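Local coordinates for protein SmhB (Serratia marcescens, PDB 6ZZ5) that is the SmhB component of the tripartite alpha-pore-forming toxin Smh, in its soluble form, and probably takes part in building a membrane pore with its partner proteins, at residues Q18-V29 with G263-A274; H60-I68 with T126-D137. All coordinates share one frame; numbering follows the deposited sequence.

How the contacts relate
From the N terminus, helix 4-30 comes first, then helix 44-92 and helix 99-151. Helix 252-300 comes later, after strands 191-196, 216-221 and 227-228. Contact 1 pairs the first of these helices with the last, closing a loop of 233 residues between 18-29 and 263-274. Contact 2 pairs the second and third, 60-68 with 126-137, and its shorter, almost wholly helical loop falls within the larger one. The two centres are about 10 Å apart. Asn131 joins the contacts through probable hydrogen bonds to Gln268 and Gln272, Tyr264 packs on Asp137, and Tyr64 packs on Ile22. Together they tie helices 4-30, 44-92, 99-151 and 252-300 side by side in one bundle.

Contact 1. Residues Q18-V29 with G263-A274; sequences QALHIQTYCNSV and GYRGLQTQAQSA
Gln270 crosses the Tyr25 side chain at about a right angle and lays its CG over one face of the ring. This is a CH-pi contact, with Gln270 CG 4.0 Å from the Tyr25 ring centroid. The amide then runs on to His21, and Gln270 OE1 stands 3.2 Å above the His21 ring plane, over its centre. Gln270 is the knob in a hole made by Gln18, His21, Ile22 and Tyr25. Tyr25 is a knob in return, among Gly263, Gly266, Leu267 and Gln270. Its CG is turned away from the backbone N (chi1 -154°), which sends the ring across to the other helix. There Tyr25 OH lies 3.2 Å from Gly266 CA, close against a residue without a side chain. Gly263 O meets the ring edge in plane. Leu267 CD1 touches Cys26 SG at 3.8 Å, and its CD2 reaches Val29 CG2. The helix segments run roughly antiparallel (158°), with axes 9.6 Å apart at closest approach. One water donates to Gln270 OE1 and accepts from Gln18 NE2 at 2.9 Å. Strand 216-221 packs on His21. The chemistry is that of a buried helix-bundle seam in which a glutamine is wedged between two aromatic rings. The water contact to Gln270 OE1 is very short and so doubtful in detail, but it is consistent with the water meeting part of the buried amide's polar need.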
loop_
_atom_site.group_PDB
_atom_site.type_symbol
_atom_site.label_atom_id
_atom_site.label_comp_id
_atom_site.label_asym_id
_atom_site.label_seq_id
_atom_site.Cartn_x
_atom_site.Cartn_y
_atom_site.Cartn_z
ATOM N N GLN A 18 -0.312 -4.404 -0.465
ATOM C CA GLN A 18 0.435 -3.127 -0.301
ATOM C C GLN A 18 -0.520 -1.940 -0.372
ATOM O O GLN A 18 -0.336 -0.987 0.407
ATOM C CB GLN A 18 1.574 -2.994 -1.306
ATOM C CG GLN A 18 2.588 -1.936 -0.894
ATOM C CD GLN A 18 2.138 -0.548 -1.273
ATOM O OE1 GLN A 18 1.424 -0.341 -2.260
ATOM N NE2 GLN A 18 2.594 0.436 -0.500
ATOM N N ALA A 19 -1.501 -1.976 -1.271
ATOM C CA ALA A 19 -2.455 -0.886 -1.468
ATOM C C ALA A 19 -3.211 -0.610 -0.153
ATOM O O ALA A 19 -3.469 0.554 0.139
ATOM C CB ALA A 19 -3.365 -1.164 -2.625
ATOM N N LEU A 20 -3.591 -1.627 0.580
ATOM C CA LEU A 20 -4.271 -1.443 1.891
ATOM C C LEU A 20 -3.362 -0.778 2.911
ATOM O O LEU A 20 -3.822 0.075 3.695
ATOM C CB LEU A 20 -4.728 -2.796 2.404
ATOM C CG LEU A 20 -5.879 -3.416 1.600
ATOM C CD1 LEU A 20 -6.299 -4.689 2.236
ATOM C CD2 LEU A 20 -7.063 -2.478 1.495
ATOM N N HIS A 21 -2.091 -1.083 2.854
ATOM C CA HIS A 21 -1.093 -0.490 3.782
ATOM C C HIS A 21 -0.940 1.002 3.458
ATOM O O HIS A 21 -1.073 1.863 4.360
ATOM C CB HIS A 21 0.217 -1.285 3.636
ATOM C CG HIS A 21 1.292 -0.919 4.599
ATOM N ND1 HIS A 21 2.515 -1.614 4.667
ATOM C CD2 HIS A 21 1.310 0.023 5.576
ATOM C CE1 HIS A 21 3.250 -1.047 5.617
ATOM N NE2 HIS A 21 2.528 -0.032 6.182
ATOM N N ILE A 22 -0.640 1.353 2.194
ATOM C CA ILE A 22 -0.515 2.785 1.812
ATOM C C ILE A 22 -1.855 3.509 2.024
ATOM O O ILE A 22 -1.838 4.653 2.512
ATOM C CB ILE A 22 0.102 2.992 0.402
ATOM C CG1 ILE A 22 0.265 4.493 0.117
ATOM C CG2 ILE A 22 -0.672 2.308 -0.719
ATOM C CD1 ILE A 22 1.129 4.798 -1.099
ATOM N N GLN A 23 -3.005 2.868 1.792
ATOM C CA GLN A 23 -4.304 3.546 2.040
ATOM C C GLN A 23 -4.414 3.967 3.533
ATOM O O GLN A 23 -4.721 5.153 3.841
ATOM C CB GLN A 23 -5.470 2.611 1.712
ATOM C CG GLN A 23 -6.798 3.193 2.083
ATOM C CD GLN A 23 -7.911 2.265 1.657
ATOM O OE1 GLN A 23 -8.001 1.165 2.141
ATOM N NE2 GLN A 23 -8.782 2.734 0.804
ATOM N N THR A 24 -4.122 3.055 4.443
ATOM C CA THR A 24 -4.159 3.358 5.900
ATOM C C THR A 24 -3.148 4.461 6.228
ATOM O O THR A 24 -3.479 5.363 7.001
ATOM C CB THR A 24 -3.866 2.111 6.730
ATOM O OG1 THR A 24 -4.831 1.134 6.331
ATOM C CG2 THR A 24 -3.998 2.359 8.211
ATOM N N TYR A 25 -1.934 4.354 5.694
ATOM C CA TYR A 25 -0.908 5.388 5.896
ATOM C C TYR A 25 -1.444 6.749 5.485
ATOM O O TYR A 25 -1.256 7.739 6.239
ATOM C CB TYR A 25 0.404 5.020 5.200
ATOM C CG TYR A 25 1.608 5.655 5.849
ATOM C CD1 TYR A 25 1.854 7.007 5.710
ATOM C CD2 TYR A 25 2.507 4.896 6.581
ATOM C CE1 TYR A 25 2.920 7.617 6.356
ATOM C CE2 TYR A 25 3.588 5.481 7.232
ATOM C CZ TYR A 25 3.798 6.837 7.099
ATOM O OH TYR A 25 4.872 7.344 7.747
ATOM N N CYS A 26 -2.040 6.825 4.292
ATOM C CA CYS A 26 -2.625 8.079 3.739
ATOM C C CYS A 26 -3.706 8.614 4.694
ATOM O O CYS A 26 -3.792 9.844 4.874
ATOM C CB CYS A 26 -3.197 7.875 2.329
ATOM S SG CYS A 26 -1.883 7.697 1.104
ATOM N N ASN A 27 -4.559 7.746 5.224
ATOM C CA ASN A 27 -5.618 8.172 6.187
ATOM C C ASN A 27 -4.956 8.812 7.423
ATOM O O ASN A 27 -5.506 9.824 7.986
ATOM C CB ASN A 27 -6.533 6.995 6.578
ATOM C CG ASN A 27 -7.422 6.544 5.454
ATOM O OD1 ASN A 27 -7.784 7.353 4.638
ATOM N ND2 ASN A 27 -7.837 5.293 5.485
ATOM N N SER A 28 -3.810 8.299 7.831
ATOM C CA SER A 28 -3.101 8.808 9.034
ATOM C C SER A 28 -2.568 10.211 8.750
ATOM O O SER A 28 -2.635 11.087 9.659
ATOM C CB SER A 28 -2.010 7.909 9.538
ATOM O OG SER A 28 -0.791 8.000 8.782
ATOM N N VAL A 29 -2.161 10.451 7.507
ATOM C CA VAL A 29 -1.647 11.777 7.091
ATOM C C VAL A 29 -2.802 12.740 7.122
ATOM O O VAL A 29 -2.624 13.845 7.575
ATOM C CB VAL A 29 -0.967 11.716 5.703
ATOM C CG1 VAL A 29 -0.590 13.098 5.163
ATOM C CG2 VAL A 29 0.225 10.801 5.731
ATOM N N GLY A 263 6.896 11.136 9.321
ATOM C CA GLY A 263 5.612 10.789 8.692
ATOM C C GLY A 263 5.630 11.090 7.202
ATOM O O GLY A 263 5.059 10.317 6.437
ATOM N N TYR A 264 6.235 12.202 6.807
ATOM C CA TYR A 264 6.292 12.649 5.407
ATOM C C TYR A 264 7.222 11.682 4.655
ATOM O O TYR A 264 6.862 11.201 3.544
ATOM C CB TYR A 264 6.713 14.116 5.356
ATOM C CG TYR A 264 6.221 14.953 4.200
ATOM C CD1 TYR A 264 5.770 14.395 3.021
ATOM C CD2 TYR A 264 6.185 16.324 4.306
ATOM C CE1 TYR A 264 5.301 15.163 1.982
ATOM C CE2 TYR A 264 5.647 17.114 3.290
ATOM C CZ TYR A 264 5.219 16.537 2.124
ATOM O OH TYR A 264 4.704 17.278 1.113
ATOM N N ARG A 265 8.384 11.380 5.231
ATOM C CA ARG A 265 9.337 10.407 4.618
ATOM C C ARG A 265 8.677 9.036 4.547
ATOM O O ARG A 265 8.852 8.390 3.537
ATOM C CB ARG A 265 10.690 10.434 5.342
ATOM C CG ARG A 265 11.456 11.688 4.880
ATOM C CD ARG A 265 12.906 11.873 5.379
ATOM N NE ARG A 265 12.829 12.074 6.819
ATOM C CZ ARG A 265 13.040 11.149 7.750
ATOM N NH1 ARG A 265 13.365 9.923 7.375
ATOM N NH2 ARG A 265 12.924 11.479 9.035
ATOM N N GLY A 266 7.954 8.633 5.593
ATOM C CA GLY A 266 7.265 7.320 5.665
ATOM C C GLY A 266 6.194 7.217 4.585
ATOM O O GLY A 266 6.017 6.102 3.984
ATOM N N LEU A 267 5.524 8.339 4.266
ATOM C CA LEU A 267 4.514 8.360 3.181
ATOM C C LEU A 267 5.247 8.129 1.845
ATOM O O LEU A 267 4.772 7.293 1.034
ATOM C CB LEU A 267 3.745 9.678 3.179
ATOM C CG LEU A 267 2.730 9.836 2.066
ATOM C CD1 LEU A 267 1.692 8.721 2.075
ATOM C CD2 LEU A 267 2.091 11.208 2.143
ATOM N N GLN A 268 6.411 8.729 1.663
ATOM C CA GLN A 268 7.250 8.470 0.475
ATOM C C GLN A 268 7.679 6.992 0.417
ATOM O O GLN A 268 7.552 6.369 -0.662
ATOM C CB GLN A 268 8.448 9.406 0.381
ATOM C CG GLN A 268 9.162 9.210 -0.961
ATOM C CD GLN A 268 10.258 8.176 -0.861
ATOM O OE1 GLN A 268 11.011 8.216 0.097
ATOM N NE2 GLN A 268 10.372 7.324 -1.867
ATOM N N THR A 269 8.071 6.416 1.537
ATOM C CA THR A 269 8.463 4.983 1.636
ATOM C C THR A 269 7.306 4.103 1.140
ATOM O O THR A 269 7.538 3.192 0.299
ATOM C CB THR A 269 8.923 4.572 3.041
ATOM O OG1 THR A 269 10.055 5.407 3.274
ATOM C CG2 THR A 269 9.311 3.119 3.130
ATOM N N GLN A 270 6.089 4.390 1.595
ATOM C CA GLN A 270 4.902 3.634 1.172
ATOM C C GLN A 270 4.702 3.801 -0.339
ATOM O O GLN A 270 4.361 2.813 -1.035
ATOM C CB GLN A 270 3.688 4.109 1.951
ATOM C CG GLN A 270 3.820 3.899 3.442
ATOM C CD GLN A 270 3.759 2.416 3.669
ATOM O OE1 GLN A 270 2.857 1.728 3.197
ATOM N NE2 GLN A 270 4.808 1.895 4.220
ATOM N N ALA A 271 4.899 4.995 -0.866
ATOM C CA ALA A 271 4.688 5.269 -2.309
ATOM C C ALA A 271 5.718 4.483 -3.125
ATOM O O ALA A 271 5.336 3.971 -4.181
ATOM C CB ALA A 271 4.741 6.755 -2.624
ATOM N N GLN A 272 6.946 4.371 -2.631
ATOM C CA GLN A 272 8.017 3.603 -3.315
ATOM C C GLN A 272 7.568 2.133 -3.415
ATOM O O GLN A 272 7.704 1.526 -4.477
ATOM C CB GLN A 272 9.360 3.808 -2.650
ATOM C CG GLN A 272 10.531 3.143 -3.400
ATOM C CD GLN A 272 10.902 3.934 -4.638
ATOM O OE1 GLN A 272 11.315 5.083 -4.540
ATOM N NE2 GLN A 272 10.665 3.370 -5.794
ATOM N N SER A 273 7.059 1.577 -2.333
ATOM C CA SER A 273 6.569 0.175 -2.286
ATOM C C SER A 273 5.391 0.015 -3.233
ATOM O O SER A 273 5.305 -1.053 -3.913
ATOM C CB SER A 273 6.206 -0.284 -0.882
ATOM O OG SER A 273 7.361 -0.123 -0.047
ATOM N N ALA A 274 4.559 1.032 -3.353
ATOM C CA ALA A 274 3.444 0.990 -4.323
ATOM C C ALA A 274 3.988 1.010 -5.766
ATOM O O ALA A 274 3.427 0.291 -6.628
ATOM C CB ALA A 274 2.444 2.094 -4.066
HETATM O O HOH W 1 3.833 -0.242 2.025
#

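Contact 2. Residues H60-I68 with T126-D137; sequences HAEHYLKDI and TIGSLNDKLIID
Helices 60-68 and 126-137 run nearly antiparallel at 169°, with their axes 11.0 Å apart at closest approach; the first segment has a wider pi-type turn at 64-68. His60 spans this gap as a knob among Leu130, Lys133, Leu134 and Asp137. Its CG lies anti to the carbonyl carbon (chi1 -68°), and the ring extends toward Asp137. His60 NE2 donates to Asp137 OD2 at 2.7 Å, with an N-H...O angle of 161°. The acceptor lies in the ring plane and uses its anti lone pair. Ring and carboxylate are nearly coplanar. Leu134 slides past the imidazole in the opposite direction, bringing its CD2 to 3.6 Å from His60 CD2.

Leu130 fits among His60, His63, Tyr64 and Ile68, with its two methyls dividing the work. CD1 faces the histidines, at 3.8 Å from His60 CB. CD2 meets Ile68 CD1 at 3.8 Å and also touches Tyr64 CB. Beyond it, Ile68 CG1 packs on Thr126 CG2. His63 is held at both nitrogens, each partner lying in its ring plane. ND1 donates to Asp67 OD2 at 2.6 Å, and NE2 meets a water that donates to Thr126 O. Tyr64 also packs on Ala19 of helix 4-30, while Leu134 packs on Ala271 of helix 252-300. The contact thus combines an apolar bundle layer with polar links near its surface. Both histidines have a carboxylate on one ring nitrogen, which would tend to fix their ring orientations and may favour their protonated forms, although the nearby Lys133 would probably act against this; the charge states are not seen.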
loop_
_atom_site.group_PDB
_atom_site.type_symbol
_atom_site.label_atom_id
_atom_site.label_comp_id
_atom_site.label_asym_id
_atom_site.label_seq_id
_atom_site.Cartn_x
_atom_site.Cartn_y
_atom_site.Cartn_z
ATOM N N HIS A 60 -1.149 14.999 -1.247
ATOM C CA HIS A 60 -0.527 13.803 -1.850
ATOM C C HIS A 60 -1.313 12.551 -1.410
ATOM O O HIS A 60 -1.562 11.699 -2.238
ATOM C CB HIS A 60 0.970 13.668 -1.446
ATOM C CG HIS A 60 1.856 14.706 -2.021
ATOM N ND1 HIS A 60 1.720 15.158 -3.332
ATOM C CD2 HIS A 60 2.838 15.432 -1.451
ATOM C CE1 HIS A 60 2.613 16.091 -3.557
ATOM N NE2 HIS A 60 3.308 16.311 -2.393
ATOM N N ALA A 61 -1.650 12.438 -0.118
ATOM C CA ALA A 61 -2.443 11.355 0.495
ATOM C C ALA A 61 -3.816 11.291 -0.189
ATOM O O ALA A 61 -4.244 10.156 -0.527
ATOM C CB ALA A 61 -2.614 11.605 1.970
ATOM N N GLU A 62 -4.473 12.444 -0.354
ATOM C CA GLU A 62 -5.804 12.534 -1.024
ATOM C C GLU A 62 -5.654 12.060 -2.473
ATOM O O GLU A 62 -6.553 11.362 -2.998
ATOM C CB GLU A 62 -6.330 13.969 -0.987
ATOM C CG GLU A 62 -7.680 14.158 -1.654
ATOM C CD GLU A 62 -8.843 13.641 -0.830
ATOM O OE1 GLU A 62 -8.585 12.888 0.158
ATOM O OE2 GLU A 62 -10.025 13.963 -1.188
ATOM N N HIS A 63 -4.582 12.449 -3.141
ATOM C CA HIS A 63 -4.364 12.037 -4.557
ATOM C C HIS A 63 -4.262 10.495 -4.618
ATOM O O HIS A 63 -4.905 9.853 -5.462
ATOM C CB HIS A 63 -3.160 12.761 -5.119
ATOM C CG HIS A 63 -2.823 12.329 -6.503
ATOM N ND1 HIS A 63 -3.786 12.309 -7.535
ATOM C CD2 HIS A 63 -1.660 11.890 -7.028
ATOM C CE1 HIS A 63 -3.197 11.898 -8.641
ATOM N NE2 HIS A 63 -1.893 11.627 -8.339
ATOM N N TYR A 64 -3.496 9.896 -3.716
ATOM C CA TYR A 64 -3.423 8.424 -3.638
ATOM C C TYR A 64 -4.840 7.870 -3.461
ATOM O O TYR A 64 -5.291 6.978 -4.245
ATOM C CB TYR A 64 -2.492 7.904 -2.533
ATOM C CG TYR A 64 -2.558 6.408 -2.595
ATOM C CD1 TYR A 64 -1.812 5.707 -3.528
ATOM C CD2 TYR A 64 -3.430 5.708 -1.792
ATOM C CE1 TYR A 64 -1.970 4.337 -3.667
ATOM C CE2 TYR A 64 -3.546 4.340 -1.875
ATOM C CZ TYR A 64 -2.851 3.663 -2.860
ATOM O OH TYR A 64 -2.994 2.306 -3.025
ATOM N N LEU A 65 -5.542 8.358 -2.432
ATOM C CA LEU A 65 -6.809 7.735 -1.978
ATOM C C LEU A 65 -7.847 7.867 -3.097
ATOM O O LEU A 65 -8.576 6.894 -3.326
ATOM C CB LEU A 65 -7.311 8.388 -0.695
ATOM C CG LEU A 65 -6.502 8.068 0.571
ATOM C CD1 LEU A 65 -6.983 8.918 1.760
ATOM C CD2 LEU A 65 -6.653 6.597 0.948
ATOM N N LYS A 66 -7.944 9.035 -3.722
ATOM C CA LYS A 66 -9.066 9.388 -4.605
ATOM C C LYS A 66 -8.734 8.918 -6.014
ATOM O O LYS A 66 -9.647 8.524 -6.773
ATOM C CB LYS A 66 -9.409 10.889 -4.533
ATOM C CG LYS A 66 -10.080 11.362 -3.244
ATOM C CD LYS A 66 -11.345 10.574 -2.794
ATOM C CE LYS A 66 -11.845 10.847 -1.378
ATOM N NZ LYS A 66 -11.548 9.738 -0.426
ATOM N N ASP A 67 -7.473 8.941 -6.411
ATOM C CA ASP A 67 -7.186 8.819 -7.865
ATOM C C ASP A 67 -6.441 7.519 -8.095
ATOM O O ASP A 67 -6.415 7.068 -9.220
ATOM C CB ASP A 67 -6.414 10.035 -8.397
ATOM C CG ASP A 67 -7.094 11.359 -8.175
ATOM O OD1 ASP A 67 -8.320 11.435 -8.396
ATOM O OD2 ASP A 67 -6.404 12.298 -7.784
ATOM N N ILE A 68 -5.748 6.975 -7.097
ATOM C CA ILE A 68 -4.871 5.809 -7.396
ATOM C C ILE A 68 -5.478 4.533 -6.835
ATOM O O ILE A 68 -5.536 3.520 -7.618
ATOM C CB ILE A 68 -3.413 6.050 -6.947
ATOM C CG1 ILE A 68 -2.879 7.337 -7.568
ATOM C CG2 ILE A 68 -2.559 4.826 -7.240
ATOM C CD1 ILE A 68 -1.483 7.683 -7.113
ATOM N N THR A 126 1.407 6.828 -12.759
ATOM C CA THR A 126 0.727 7.759 -11.853
ATOM C C THR A 126 1.366 7.637 -10.456
ATOM O O THR A 126 1.686 8.707 -9.829
ATOM C CB THR A 126 -0.785 7.526 -11.786
ATOM O OG1 THR A 126 -1.236 7.664 -13.130
ATOM C CG2 THR A 126 -1.483 8.536 -10.904
ATOM N N ILE A 127 1.571 6.425 -9.983
ATOM C CA ILE A 127 2.180 6.241 -8.625
ATOM C C ILE A 127 3.659 6.655 -8.688
ATOM O O ILE A 127 4.139 7.202 -7.685
ATOM C CB ILE A 127 1.920 4.832 -8.017
ATOM C CG1 ILE A 127 2.280 4.755 -6.527
ATOM C CG2 ILE A 127 2.669 3.716 -8.722
ATOM C CD1 ILE A 127 1.721 5.814 -5.667
ATOM N N GLY A 128 4.354 6.416 -9.798
ATOM C CA GLY A 128 5.724 6.888 -10.051
ATOM C C GLY A 128 5.828 8.402 -9.917
ATOM O O GLY A 128 6.759 8.901 -9.242
ATOM N N SER A 129 4.878 9.141 -10.469
ATOM C CA SER A 129 4.879 10.635 -10.421
ATOM C C SER A 129 4.647 11.073 -8.971
ATOM O O SER A 129 5.301 12.010 -8.508
ATOM C CB SER A 129 3.824 11.232 -11.308
ATOM O OG SER A 129 4.164 11.028 -12.650
ATOM N N LEU A 130 3.770 10.375 -8.269
ATOM C CA LEU A 130 3.424 10.719 -6.873
ATOM C C LEU A 130 4.649 10.443 -5.991
ATOM O O LEU A 130 4.987 11.297 -5.174
ATOM C CB LEU A 130 2.206 9.934 -6.406
ATOM C CG LEU A 130 1.909 10.094 -4.909
ATOM C CD1 LEU A 130 1.623 11.567 -4.561
ATOM C CD2 LEU A 130 0.804 9.164 -4.463
ATOM N N ASN A 131 5.312 9.303 -6.193
ATOM C CA ASN A 131 6.574 8.947 -5.496
ATOM C C ASN A 131 7.582 10.057 -5.722
ATOM O O ASN A 131 8.234 10.471 -4.756
ATOM C CB ASN A 131 7.071 7.570 -5.918
ATOM C CG ASN A 131 8.238 7.096 -5.103
ATOM O OD1 ASN A 131 8.241 7.233 -3.878
ATOM N ND2 ASN A 131 9.181 6.468 -5.785
ATOM N N ASP A 132 7.748 10.505 -6.960
ATOM C CA ASP A 132 8.759 11.544 -7.299
ATOM C C ASP A 132 8.439 12.826 -6.529
ATOM O O ASP A 132 9.360 13.395 -5.889
ATOM C CB ASP A 132 8.849 11.793 -8.811
ATOM C CG ASP A 132 9.407 10.584 -9.549
ATOM O OD1 ASP A 132 10.013 9.747 -8.878
ATOM O OD2 ASP A 132 9.197 10.487 -10.800
ATOM N N LYS A 133 7.186 13.276 -6.533
ATOM C CA LYS A 133 6.814 14.526 -5.830
ATOM C C LYS A 133 7.059 14.348 -4.315
ATOM O O LYS A 133 7.534 15.295 -3.687
ATOM C CB LYS A 133 5.350 14.862 -6.060
ATOM C CG LYS A 133 5.026 15.211 -7.492
ATOM C CD LYS A 133 3.544 15.494 -7.675
ATOM C CE LYS A 133 3.134 15.468 -9.131
ATOM N NZ LYS A 133 2.150 16.536 -9.402
ATOM N N LEU A 134 6.776 13.150 -3.780
ATOM C CA LEU A 134 6.922 12.837 -2.346
ATOM C C LEU A 134 8.427 12.833 -2.000
ATOM O O LEU A 134 8.786 13.283 -0.886
ATOM C CB LEU A 134 6.243 11.516 -1.994
ATOM C CG LEU A 134 4.729 11.584 -1.793
ATOM C CD1 LEU A 134 4.145 10.173 -1.775
ATOM C CD2 LEU A 134 4.377 12.359 -0.515
ATOM N N ILE A 135 9.280 12.382 -2.908
ATOM C CA ILE A 135 10.763 12.375 -2.692
ATOM C C ILE A 135 11.181 13.847 -2.520
ATOM O O ILE A 135 11.815 14.197 -1.488
ATOM C CB ILE A 135 11.529 11.660 -3.808
ATOM C CG1 ILE A 135 11.254 10.163 -3.747
ATOM C CG2 ILE A 135 13.034 11.952 -3.710
ATOM C CD1 ILE A 135 11.652 9.401 -4.964
ATOM N N ILE A 136 10.730 14.706 -3.437
ATOM C CA ILE A 136 11.165 16.128 -3.447
ATOM C C ILE A 136 10.610 16.745 -2.164
ATOM O O ILE A 136 11.390 17.395 -1.374
ATOM C CB ILE A 136 10.688 16.808 -4.738
ATOM C CG1 ILE A 136 11.394 16.245 -5.978
ATOM C CG2 ILE A 136 10.873 18.318 -4.690
ATOM C CD1 ILE A 136 10.525 16.306 -7.242
ATOM N N ASP A 137 9.307 16.615 -1.972
ATOM C CA ASP A 137 8.620 17.385 -0.898
ATOM C C ASP A 137 9.120 16.887 0.464
ATOM O O ASP A 137 9.391 17.726 1.317
ATOM C CB ASP A 137 7.080 17.403 -1.025
ATOM C CG ASP A 137 6.532 18.239 -2.170
ATOM O OD1 ASP A 137 7.282 19.048 -2.746
ATOM O OD2 ASP A 137 5.395 17.991 -2.554
HETATM O O HOH W 2 0.408 11.101 -9.606
#